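PDB 4CCW: carboxyl esterase NP from Bacillus subtilis, which catalyses the hydrolysis of carboxylic esters to an alcohol and a carboxylate, acting as a carboxylesterase of the alpha/beta hydrolase superfamily. Local coordinates for residues Leu240-Val245 and Ile268-His273. Numbering follows the deposited sequence.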
ATOM      1  N   LEU A 240      -6.300  -9.840   7.263  1.00 22.26           N
ATOM      2  CA  LEU A 240      -5.396 -10.793   6.636  1.00 22.21           C
ATOM      3  C   LEU A 240      -6.250 -11.770   5.841  1.00 23.21           C
ATOM      4  O   LEU A 240      -7.429 -11.940   6.143  1.00 23.68           O
ATOM      5  CB  LEU A 240      -4.594 -11.542   7.708  1.00 21.60           C
ATOM      6  CG  LEU A 240      -3.669 -10.692   8.585  1.00 21.08           C
ATOM      7  CD1 LEU A 240      -3.563 -11.259   9.999  1.00 20.84           C
ATOM      8  CD2 LEU A 240      -2.302 -10.576   7.895  1.00 20.29           C
ATOM      9  N   GLY A 241      -5.668 -12.394   4.823  1.00 23.50           N
ATOM     10  CA  GLY A 241      -6.405 -13.347   3.976  1.00 24.66           C
ATOM     11  C   GLY A 241      -6.048 -14.793   4.280  1.00 25.05           C
ATOM     12  O   GLY A 241      -4.881 -15.113   4.473  1.00 24.14           O
ATOM     13  N   GLU A 242      -7.050 -15.680   4.320  1.00 26.46           N
ATOM     14  CA  GLU A 242      -6.793 -17.097   4.622  1.00 27.00           C
ATOM     15  C   GLU A 242      -5.774 -17.729   3.675  1.00 26.51           C
ATOM     16  O   GLU A 242      -5.011 -18.602   4.081  1.00 26.50           O
ATOM     17  CB  GLU A 242      -8.099 -17.931   4.665  1.00 29.17           C
ATOM     18  CG  GLU A 242      -8.792 -18.124   3.324  1.00 30.99           C
ATOM     19  CD  GLU A 242      -9.927 -19.158   3.346  1.00 32.72           C
ATOM     20  OE1 GLU A 242      -9.779 -20.257   3.916  1.00 33.50           O
ATOM     21  OE2 GLU A 242     -10.983 -18.877   2.768  1.00 34.82           O
ATOM     22  N   HIS A 243      -5.759 -17.263   2.425  1.00 25.98           N
ATOM     23  CA  HIS A 243      -4.870 -17.812   1.407  1.00 26.23           C
ATOM     24  C   HIS A 243      -3.563 -17.053   1.288  1.00 24.91           C
ATOM     25  O   HIS A 243      -2.828 -17.228   0.316  1.00 25.23           O
ATOM     26  CB  HIS A 243      -5.623 -17.952   0.084  1.00 27.52           C
ATOM     27  CG  HIS A 243      -6.780 -18.927   0.161  1.00 29.27           C
ATOM     28  ND1 HIS A 243      -8.033 -18.621  -0.248  1.00 30.33           N
ATOM     29  CD2 HIS A 243      -6.842 -20.216   0.683  1.00 30.24           C
ATOM     30  CE1 HIS A 243      -8.847 -19.684  -0.032  1.00 31.77           C
ATOM     31  NE2 HIS A 243      -8.111 -20.660   0.536  1.00 31.72           N
ATOM     32  N   GLU A 244      -3.252 -16.228   2.293  1.00 23.77           N
ATOM     33  CA  GLU A 244      -1.972 -15.478   2.326  1.00 23.18           C
ATOM     34  C   GLU A 244      -0.767 -16.384   2.105  1.00 23.27           C
ATOM     35  O   GLU A 244      -0.726 -17.498   2.617  1.00 23.99           O
ATOM     36  CB  GLU A 244      -1.831 -14.702   3.652  1.00 22.27           C
ATOM     37  CG  GLU A 244      -0.509 -13.948   3.790  1.00 21.48           C
ATOM     38  CD  GLU A 244      -0.342 -12.872   2.731  1.00 21.41           C
ATOM     39  OE1 GLU A 244      -0.800 -11.726   2.959  1.00 21.50           O
ATOM     40  OE2 GLU A 244       0.231 -13.197   1.664  1.00 21.97           O
ATOM     41  N   VAL A 245       0.220 -15.893   1.355  1.00 23.14           N
ATOM     42  CA  VAL A 245       1.416 -16.667   1.019  1.00 23.56           C
ATOM     43  C   VAL A 245       2.708 -16.023   1.518  1.00 22.70           C
ATOM     44  O   VAL A 245       3.764 -16.684   1.543  1.00 23.24           O
ATOM     45  CB  VAL A 245       1.564 -16.877  -0.505  1.00 24.52           C
ATOM     46  CG1 VAL A 245       0.462 -17.791  -1.049  1.00 25.54           C
ATOM     47  CG2 VAL A 245       1.614 -15.526  -1.225  1.00 24.53           C
ATOM     48  N   ILE A 268      -9.697 -13.286   6.804  1.00 27.39           N
ATOM     49  CA  ILE A 268     -10.860 -13.259   5.924  1.00 29.43           C
ATOM     50  C   ILE A 268     -10.931 -14.491   5.028  1.00 30.59           C
ATOM     51  O   ILE A 268      -9.915 -14.969   4.541  1.00 28.99           O
ATOM     52  CB  ILE A 268     -10.844 -11.981   5.067  1.00 29.81           C
ATOM     53  CG1 ILE A 268     -11.151 -10.779   5.954  1.00 29.17           C
ATOM     54  CG2 ILE A 268     -11.833 -12.069   3.905  1.00 31.82           C
ATOM     55  CD1 ILE A 268     -10.779  -9.457   5.331  1.00 30.13           C
ATOM     56  N   LYS A 269     -12.145 -14.982   4.806  1.00 32.11           N
ATOM     57  CA  LYS A 269     -12.351 -16.165   3.967  1.00 34.50           C
ATOM     58  C   LYS A 269     -12.198 -15.841   2.485  1.00 34.19           C
ATOM     59  O   LYS A 269     -12.471 -14.716   2.053  1.00 34.24           O
ATOM     60  CB  LYS A 269     -13.727 -16.796   4.241  1.00 37.97           C
ATOM     61  CG  LYS A 269     -13.887 -17.381   5.641  1.00 39.79           C
ATOM     62  CD  LYS A 269     -12.659 -18.161   6.092  1.00 40.06           C
ATOM     63  CE  LYS A 269     -12.965 -19.079   7.272  1.00 42.83           C
ATOM     64  NZ  LYS A 269     -13.235 -18.360   8.557  1.00 44.67           N
ATOM     65  N   ASN A 270     -11.733 -16.825   1.721  1.00 34.49           N
ATOM     66  CA  ASN A 270     -11.744 -16.751   0.259  1.00 35.13           C
ATOM     67  C   ASN A 270     -10.962 -15.556  -0.275  1.00 32.60           C
ATOM     68  O   ASN A 270     -11.346 -14.940  -1.275  1.00 33.27           O
ATOM     69  CB  ASN A 270     -13.194 -16.726  -0.269  1.00 37.17           C
ATOM     70  CG  ASN A 270     -14.003 -17.941   0.155  1.00 40.36           C
ATOM     71  OD1 ASN A 270     -15.145 -17.816   0.642  1.00 41.84           O
ATOM     72  ND2 ASN A 270     -13.432 -19.130  -0.048  1.00 41.15           N
ATOM     73  N   ALA A 271      -9.867 -15.224   0.409  1.00 30.84           N
ATOM     74  CA  ALA A 271      -8.994 -14.141  -0.018  1.00 29.03           C
ATOM     75  C   ALA A 271      -7.579 -14.440   0.449  1.00 27.54           C
ATOM     76  O   ALA A 271      -7.369 -15.169   1.406  1.00 27.17           O
ATOM     77  CB  ALA A 271      -9.464 -12.806   0.556  1.00 28.29           C
ATOM     78  N   GLY A 272      -6.618 -13.887  -0.260  1.00 27.35           N
ATOM     79  CA  GLY A 272      -5.226 -14.060   0.098  1.00 26.06           C
ATOM     80  C   GLY A 272      -4.625 -12.702   0.346  1.00 24.61           C
ATOM     81  O   GLY A 272      -5.218 -11.852   1.010  1.00 24.93           O
ATOM     82  N   HIS A 273      -3.425 -12.509  -0.192  1.00 23.99           N
ATOM     83  CA  HIS A 273      -2.677 -11.282   0.005  1.00 23.41           C
ATOM     84  C   HIS A 273      -3.396 -10.043  -0.487  1.00 23.22           C
ATOM     85  O   HIS A 273      -3.493  -9.049   0.228  1.00 22.45           O
ATOM     86  CB  HIS A 273      -1.312 -11.416  -0.673  1.00 23.61           C
ATOM     87  CG  HIS A 273      -0.345 -10.320  -0.326  1.00 24.26           C
ATOM     88  ND1 HIS A 273       0.052 -10.065   0.941  1.00 23.12           N
ATOM     89  CD2 HIS A 273       0.315  -9.395  -1.137  1.00 25.15           C
ATOM     90  CE1 HIS A 273       0.916  -9.029   0.930  1.00 23.49           C
ATOM     91  NE2 HIS A 273       1.076  -8.630  -0.338  1.00 24.75           N
TER
HETATM   92  O   HOH W   1      -1.980 -14.790  -1.205  1.00 26.15           O
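The carboxylate of Glu244 is gripped through both oxygens. His273 ND1 donates to Glu244 OE1 at 2.7 Å, and the bond is nearly straight. OE1 offers its syn lone pair and lies in the plane of the imidazole, at the ring edge. The carboxylate and ring planes are turned 63° apart. Glu244 OE2 is met on its anti side by Val245 N at 2.7 Å, and it also takes a bond from Ile246 N. Glu244 CG is anti to its backbone N (chi1 178°), and the chain then bends at chi2, which lays the carboxylate alongside His273. Replacing Glu244 by an alanine would probably leave His273 ND1 without its acceptor and the imidazole freer to turn.

His273 is the likely proton acceptor of the active site, and it touches Ser129 and the bound (2-hydroxyethoxy)acetic acid. Its bond to Glu244 is consistent with the His-acid pair of an alpha/beta hydrolase triad, carried on loops after parallel strands 236-241 and 263-268. The strand pairing ends with the parallel bridge of Gly241 and Ile268. Ile268 N donates to Leu240 O at 2.7 Å, and Glu242 N returns a bond to Ile268 O at 3.0 Å. The chain then makes a type I turn from Gly241 to Glu244. In that turn His243 N donates to Ala271 O at 2.8 Å. Gly241 lies against the loop, and a CB there would clash with Gly272 O and Ala271 O.

On the outer side, the extended chain of Glu242 crosses that of Lys269 at about a right angle. Glu242 CG sits over the centre of one face of the His243 ring. Nearer the active site, one water accepts from His273 N at 2.9 Å and donates to His243 O.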